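Local coordinates for GDSL-like protein (Roseburia intestinalis L1-82, PDB 6HFZ) that removes acetyl groups from acetylated mannans, acting as a two-domain esterase whose GDSL-like part belongs to the SGNH hydrolase clan, at residues Q152-H155 with G156-A159; D112-E115 with H116-E119; V167-Q170 with S171-P175. All blocks are in the same frame, centred on the assembly; numbering follows the deposited sequence.

Contact 1 (Q152-H155 with G156-A159); sequences QLMH and GRIA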
loop_
_atom_site.group_PDB
_atom_site.type_symbol
_atom_site.label_atom_id
_atom_site.label_comp_id
_atom_site.label_asym_id
_atom_site.label_seq_id
_atom_site.Cartn_x
_atom_site.Cartn_y
_atom_site.Cartn_z
ATOM N N GLN A 152 -12.302 6.545 -0.594
ATOM C CA GLN A 152 -12.037 7.776 -1.335
ATOM C C GLN A 152 -12.508 9.015 -0.541
ATOM O O GLN A 152 -11.987 10.105 -0.794
ATOM C CB GLN A 152 -12.714 7.700 -2.702
ATOM C CG GLN A 152 -12.523 8.905 -3.609
ATOM C CD GLN A 152 -13.225 8.685 -4.929
ATOM O OE1 GLN A 152 -13.469 7.540 -5.353
ATOM N NE2 GLN A 152 -13.544 9.776 -5.611
ATOM N N LEU A 153 -13.430 8.878 0.422
ATOM C CA LEU A 153 -13.811 10.037 1.217
ATOM C C LEU A 153 -12.558 10.555 1.943
ATOM O O LEU A 153 -12.308 11.754 2.005
ATOM C CB LEU A 153 -14.874 9.680 2.244
ATOM C CG LEU A 153 -15.320 10.852 3.112
ATOM C CD1 LEU A 153 -16.127 11.854 2.305
ATOM C CD2 LEU A 153 -16.103 10.390 4.318
HETATM N N MSE A 154 -11.806 9.627 2.532
HETATM C CA MSE A 154 -10.586 9.979 3.256
HETATM C C MSE A 154 -9.478 10.379 2.298
HETATM O O MSE A 154 -8.806 11.402 2.474
HETATM C CB MSE A 154 -10.075 8.869 4.204
HETATM C CG MSE A 154 -11.045 8.386 5.243
HETATM SE SE MSE A 154 -11.487 9.817 6.532
HETATM C CE MSE A 154 -13.239 10.141 5.703
ATOM N N HIS A 155 -9.256 9.552 1.275
ATOM C CA HIS A 155 -8.153 9.776 0.363
ATOM C C HIS A 155 -8.321 11.073 -0.446
ATOM O O HIS A 155 -7.329 11.764 -0.787
ATOM C CB HIS A 155 -7.945 8.546 -0.494
ATOM C CG HIS A 155 -7.524 7.360 0.308
ATOM N ND1 HIS A 155 -7.525 6.078 -0.227
ATOM C CD2 HIS A 155 -7.042 7.257 1.565
ATOM C CE1 HIS A 155 -7.093 5.242 0.717
ATOM N NE2 HIS A 155 -6.746 5.938 1.805
ATOM N N GLY A 156 -9.565 11.367 -0.805
ATOM C CA GLY A 156 -9.904 12.552 -1.580
ATOM C C GLY A 156 -9.627 13.844 -0.823
ATOM O O GLY A 156 -9.324 14.876 -1.455
ATOM N N ARG A 157 -9.797 13.823 0.495
ATOM C CA ARG A 157 -9.480 14.984 1.337
ATOM C C ARG A 157 -7.997 15.289 1.231
ATOM O O ARG A 157 -7.597 16.474 1.212
ATOM C CB ARG A 157 -9.855 14.762 2.797
ATOM C CG ARG A 157 -11.355 14.696 3.017
ATOM C CD ARG A 157 -11.696 14.225 4.423
ATOM N NE ARG A 157 -13.110 14.429 4.720
ATOM C CZ ARG A 157 -13.808 13.759 5.639
ATOM N NH1 ARG A 157 -13.195 12.970 6.506
ATOM N NH2 ARG A 157 -15.131 13.850 5.652
ATOM N N ILE A 158 -7.178 14.234 1.155
ATOM C CA ILE A 158 -5.733 14.400 0.945
ATOM C C ILE A 158 -5.445 14.876 -0.476
ATOM O O ILE A 158 -4.584 15.751 -0.668
ATOM C CB ILE A 158 -4.963 13.103 1.285
ATOM C CG1 ILE A 158 -5.201 12.697 2.736
ATOM C CG2 ILE A 158 -3.486 13.235 0.944
ATOM C CD1 ILE A 158 -5.034 13.827 3.768
ATOM N N ALA A 159 -6.139 14.319 -1.475
ATOM C CA ALA A 159 -5.993 14.765 -2.836
ATOM C C ALA A 159 -6.203 16.285 -2.944
ATOM O O ALA A 159 -5.404 16.950 -3.607
ATOM C CB ALA A 159 -6.959 14.044 -3.738
#
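Leu153 and Arg157 stand one helical turn apart, and the guanidinium of Arg157 folds back over the branch of the leucine. Their side chains cross obliquely. Leu153 CG lies 3.9 Å above one face of the guanidinium plane, offset toward its rim, and Leu153 CD2 comes within 3.8 Å of Arg157 NH2, so an apolar branch meets the flat cation from above. Arg157 reaches this place as a chain extended from CG to NE. Its CG is anti to the carbonyl carbon (chi1 -68°), which runs the aliphatic part back along the preceding turn, with CG 3.3 Å from Leu153 O.

Selenomethionine Met154 approaches the same guanidinium differently. It lies alongside Arg157 and points the same way, and the bend at chi2 (-65°) brings Met154 SE to 3.6 Å from Arg157 NH1, while the bend at chi3 only turns the methyl. That methyl, CE, is oblique to the guanidinium plane, and its still shorter approach to NH1 is doubtful in detail.

Beneath these side chains the helix is held by its backbone. Gly156 N donates to Gln152 O at 2.7 Å, and Ala159 N donates to His155 O at 2.9 Å. The imidazole of His155 turns off this face altogether: ND1 bonds Ser108 OG, NE2 bonds Asp111 OD2, and the ring stacks with Tyr121. Gln152 OE1 reaches across to Ser168 OG.

Helix 152-161 is the connecting helix of a beta-alpha-beta unit between strands 136-141 and 166-168. Gln152, His155 and Ala159 rest on strand 136-141, whereas Arg157 and Ile158 pack against helix 115-129.

Contact 2 (D112-E115 with H116-E119); sequences DSTE and HFME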
loop_
_atom_site.group_PDB
_atom_site.type_symbol
_atom_site.label_atom_id
_atom_site.label_comp_id
_atom_site.label_asym_id
_atom_site.label_seq_id
_atom_site.Cartn_x
_atom_site.Cartn_y
_atom_site.Cartn_z
ATOM N N ASP A 112 -9.245 1.109 5.175
ATOM C CA ASP A 112 -10.634 1.383 5.609
ATOM C C ASP A 112 -10.860 2.899 5.556
ATOM O O ASP A 112 -9.893 3.679 5.571
ATOM C CB ASP A 112 -10.901 0.870 7.028
ATOM C CG ASP A 112 -10.824 -0.647 7.184
ATOM O OD1 ASP A 112 -11.236 -1.353 6.242
ATOM O OD2 ASP A 112 -10.359 -1.096 8.263
ATOM N N SER A 113 -12.131 3.329 5.409
ATOM C CA SER A 113 -12.434 4.762 5.267
ATOM C C SER A 113 -12.539 5.418 6.647
ATOM O O SER A 113 -13.644 5.731 7.138
ATOM C CB SER A 113 -13.694 5.011 4.444
ATOM O OG SER A 113 -13.662 6.334 3.886
ATOM N N THR A 114 -11.376 5.621 7.288
ATOM C CA THR A 114 -11.325 6.022 8.678
ATOM C C THR A 114 -10.274 7.094 8.825
ATOM O O THR A 114 -9.377 7.191 8.000
ATOM C CB THR A 114 -11.014 4.850 9.631
ATOM O OG1 THR A 114 -9.699 4.354 9.344
ATOM C CG2 THR A 114 -12.072 3.767 9.592
ATOM N N GLU A 115 -10.316 7.810 9.962
ATOM C CA GLU A 115 -9.356 8.883 10.212
ATOM C C GLU A 115 -7.931 8.344 10.352
ATOM O O GLU A 115 -7.006 9.024 9.947
ATOM C CB GLU A 115 -9.774 9.683 11.442
ATOM C CG GLU A 115 -11.063 10.430 11.187
ATOM C CD GLU A 115 -10.925 11.931 11.045
ATOM O OE1 GLU A 115 -9.794 12.423 10.734
ATOM O OE2 GLU A 115 -11.952 12.615 11.273
ATOM N N HIS A 116 -7.800 7.122 10.879
ATOM C CA HIS A 116 -6.514 6.417 10.982
ATOM C C HIS A 116 -5.848 6.315 9.600
ATOM O O HIS A 116 -4.687 6.681 9.458
ATOM C CB HIS A 116 -6.728 5.037 11.610
ATOM C CG HIS A 116 -5.518 4.176 11.561
ATOM N ND1 HIS A 116 -4.423 4.376 12.391
ATOM C CD2 HIS A 116 -5.193 3.146 10.744
ATOM C CE1 HIS A 116 -3.484 3.501 12.076
ATOM N NE2 HIS A 116 -3.937 2.728 11.085
ATOM N N PHE A 117 -6.578 5.789 8.605
ATOM C CA PHE A 117 -6.068 5.652 7.248
ATOM C C PHE A 117 -5.919 6.994 6.525
ATOM O O PHE A 117 -5.035 7.141 5.671
ATOM C CB PHE A 117 -6.873 4.573 6.500
ATOM C CG PHE A 117 -6.528 3.184 6.979
ATOM C CD1 PHE A 117 -5.271 2.635 6.744
ATOM C CD2 PHE A 117 -7.458 2.421 7.683
ATOM C CE1 PHE A 117 -4.942 1.383 7.242
ATOM C CE2 PHE A 117 -7.140 1.149 8.142
ATOM C CZ PHE A 117 -5.883 0.633 7.918
HETATM N N MSE A 118 -6.747 7.991 6.854
HETATM C CA MSE A 118 -6.495 9.336 6.349
HETATM C C MSE A 118 -5.094 9.775 6.780
HETATM O O MSE A 118 -4.343 10.353 5.986
HETATM C CB MSE A 118 -7.497 10.430 6.717
HETATM C CG MSE A 118 -7.258 11.606 5.813
HETATM SE SE MSE A 118 -8.738 12.907 5.939
HETATM C CE MSE A 118 -9.129 12.667 7.857
ATOM N N GLU A 119 -4.746 9.482 8.033
ATOM C CA GLU A 119 -3.460 9.894 8.592
ATOM C C GLU A 119 -2.293 9.119 7.958
ATOM O O GLU A 119 -1.294 9.723 7.571
ATOM C CB GLU A 119 -3.490 9.742 10.117
ATOM C CG GLU A 119 -2.288 10.384 10.788
ATOM C CD GLU A 119 -2.264 10.357 12.314
ATOM O OE1 GLU A 119 -3.230 9.858 12.940
ATOM O OE2 GLU A 119 -1.269 10.797 12.886
#
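Phe117 tucks back against Asp112 and Thr114 where the chain enters helix 115-129, with Thr114 in the N-cap position and an inverse gamma turn centred on Ser113 just ahead of it. From the first helical turn the phenylalanine reaches back over this entry. Its CB sits 3.3 Å from Asp112 O. CG is anti to the carbonyl carbon (chi1 -73°), which carries the ring along the backbone of Asp112 and beside the side chain of Thr114. At Phe117 CD2 two polar atoms converge, Asp112 N at 3.3 Å and Thr114 OG1 at 3.4 Å, both oblique to the ring. Phe117 CE2 then passes Asp112 OD2 at 3.9 Å, the carboxylate standing almost perpendicular to the ring (87°). The side chain also meets Thr83 and Asp111. Over the centre of one ring face lies His116 CD2, 3.6 Å above the plane.

That histidine is fixed from beyond the turn: ND1 bonds Glu337 OE2 and NE2 bonds Gln85 OE1. Glu119 reaches across to Thr234 OG1 and His338 NE2, so this start of the helix ties the hydrolase fold to the C-terminal part of the chain. Glu115 and selenomethionine Met118 run side by side, although the close approach of Glu115 OE1 to the Met118 methyl is doubtful, because Met118 has two conformers. The helix itself starts with Met118 N donating to Thr114 O at 3.0 Å.

Contact 3 (V167-Q170 with S171-P175); sequences VSMQ and STIYP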
loop_
_atom_site.group_PDB
_atom_site.type_symbol
_atom_site.label_atom_id
_atom_site.label_comp_id
_atom_site.label_asym_id
_atom_site.label_seq_id
_atom_site.Cartn_x
_atom_site.Cartn_y
_atom_site.Cartn_z
ATOM N N VAL A 167 -8.203 9.949 -9.984
ATOM C CA VAL A 167 -9.240 9.349 -10.775
ATOM C C VAL A 167 -9.920 8.225 -9.985
ATOM O O VAL A 167 -9.261 7.544 -9.149
ATOM C CB VAL A 167 -8.723 8.870 -12.143
ATOM C CG1 VAL A 167 -8.261 10.045 -12.996
ATOM C CG2 VAL A 167 -7.633 7.824 -12.034
ATOM N N SER A 168 -11.190 7.962 -10.330
ATOM C CA SER A 168 -12.046 7.066 -9.541
ATOM C C SER A 168 -12.839 6.095 -10.399
ATOM O O SER A 168 -13.453 6.500 -11.377
ATOM C CB SER A 168 -12.972 7.865 -8.666
ATOM O OG SER A 168 -13.886 7.025 -7.983
HETATM N N MSE A 169 -12.912 4.828 -9.941
HETATM C CA MSE A 169 -13.804 3.814 -10.503
HETATM C C MSE A 169 -15.189 3.846 -9.855
HETATM O O MSE A 169 -16.157 3.305 -10.399
HETATM C CB MSE A 169 -13.200 2.410 -10.374
HETATM C CG MSE A 169 -11.709 2.384 -10.751
HETATM SE SE MSE A 169 -11.416 3.102 -12.568
HETATM C CE MSE A 169 -9.895 4.224 -12.105
ATOM N N GLN A 170 -15.291 4.502 -8.695
ATOM C CA GLN A 170 -16.554 4.565 -7.957
ATOM C C GLN A 170 -17.604 5.371 -8.736
ATOM O O GLN A 170 -18.805 5.104 -8.596
ATOM C CB GLN A 170 -16.303 5.161 -6.573
ATOM C CG GLN A 170 -17.451 5.130 -5.577
ATOM C CD GLN A 170 -17.098 5.639 -4.197
ATOM O OE1 GLN A 170 -16.684 6.786 -4.049
ATOM N NE2 GLN A 170 -17.337 4.841 -3.150
ATOM N N SER A 171 -17.145 6.372 -9.470
ATOM C CA SER A 171 -17.978 7.301 -10.272
ATOM C C SER A 171 -17.960 7.009 -11.780
ATOM O O SER A 171 -18.539 7.816 -12.572
ATOM C CB SER A 171 -17.548 8.706 -9.977
ATOM O OG SER A 171 -16.157 8.839 -10.159
ATOM N N THR A 172 -17.365 5.875 -12.210
ATOM C CA THR A 172 -17.308 5.513 -13.624
ATOM C C THR A 172 -17.772 4.067 -13.879
ATOM O O THR A 172 -18.774 3.878 -14.586
ATOM C CB THR A 172 -15.902 5.675 -14.177
ATOM O OG1 THR A 172 -15.002 5.020 -13.271
ATOM C CG2 THR A 172 -15.532 7.120 -14.378
ATOM N N ILE A 173 -17.068 3.067 -13.339
ATOM C CA ILE A 173 -17.409 1.654 -13.558
ATOM C C ILE A 173 -18.614 1.223 -12.699
ATOM O O ILE A 173 -19.541 0.575 -13.170
ATOM C CB ILE A 173 -16.189 0.755 -13.298
ATOM C CG1 ILE A 173 -14.990 1.191 -14.152
ATOM C CG2 ILE A 173 -16.548 -0.691 -13.544
ATOM C CD1 ILE A 173 -13.786 0.276 -13.985
ATOM N N TYR A 174 -18.548 1.505 -11.403
ATOM C CA TYR A 174 -19.611 1.075 -10.459
ATOM C C TYR A 174 -20.974 1.565 -10.930
ATOM O O TYR A 174 -21.915 0.774 -10.889
ATOM C CB TYR A 174 -19.311 1.464 -9.008
ATOM C CG TYR A 174 -20.446 1.164 -8.067
ATOM C CD1 TYR A 174 -20.781 -0.125 -7.657
ATOM C CD2 TYR A 174 -21.259 2.206 -7.659
ATOM C CE1 TYR A 174 -21.904 -0.353 -6.860
ATOM C CE2 TYR A 174 -22.341 2.004 -6.828
ATOM C CZ TYR A 174 -22.664 0.721 -6.406
ATOM O OH TYR A 174 -23.769 0.554 -5.582
ATOM N N PRO A 175 -21.161 2.828 -11.382
ATOM C CA PRO A 175 -22.469 3.261 -11.910
ATOM C C PRO A 175 -23.062 2.349 -12.986
ATOM O O PRO A 175 -24.294 2.093 -12.946
ATOM C CB PRO A 175 -22.198 4.668 -12.467
ATOM C CG PRO A 175 -21.062 5.159 -11.550
ATOM C CD PRO A 175 -20.195 3.930 -11.305
#
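Thr172 and Ser168 are joined by a side-chain hydrogen bond: Thr172 OG1 donates to Ser168 O at 2.9 Å, in the carbonyl plane and on a lone pair. The hydroxyl is placed for this by a chi1 of 49°, which sets OG1 between the backbone N and the carbonyl carbon and turns it back toward the strand end. Backbone bonds gather on the next carbonyl. Met169 O receives Tyr174 N at 3.2 Å in a nearly straight bond (174°) that approaches along the C=O axis. Two weak bonds add to it, from Ile173 N at 3.1 Å and Thr172 N at 3.4 Å, so a single oxygen gathers three successive amides as the chain coils into a helix. Before the bend, Ser168 OG accepts from Gln170 N at 3.0 Å, the mark of an ST turn, with Gln152 as the second partner of the hydroxyl.

The bend thus links strand 166-168, next to 136-141 in the mixed sheet of the SGNH hydrolase fold, to helix 173-178. Ser171 OG and Gln170 NE2 reach out of it, to Asn9 O and Gly148 O respectively.

Apolar contact is made by selenomethionine Met169 and Ile173, which lie side by side and point the same way, SE 4.0 Å from CD1. Helix 196-215 meets this side, with Val205 against Met169 and Thr172 and Leu201 against Ile173.

On the following carbonyl, of Gln170, the neighbours are carbon atoms. Gln170 O sits at the edge of the Tyr174 ring, near its plane, and Pro175 CD comes up to that same oxygen at 3.3 Å.

In the fold
All three contacts lie in the GDSL-like part, in the order 2, 1, 3 along the chain. Contact 2 starts helix 115-129, where the hydrolase part meets the C-terminal part of the chain. Contact 1 lies in helix 152-161, which joins the neighbouring parallel strands 136-141 and 166-168 of the mixed sheet, and contact 3 ends the second of these strands. The centres of contacts 1 and 2 are about 9 Å apart, and the two helices pack directly, with Met154 CG 3.4 Å from Thr114 O. Contacts 1 and 3, centres about 15 Å apart, share one helix-to-strand hydrogen bond. Contacts 2 and 3, centres about 21 Å apart, do not touch; helix 152-161 bridges them.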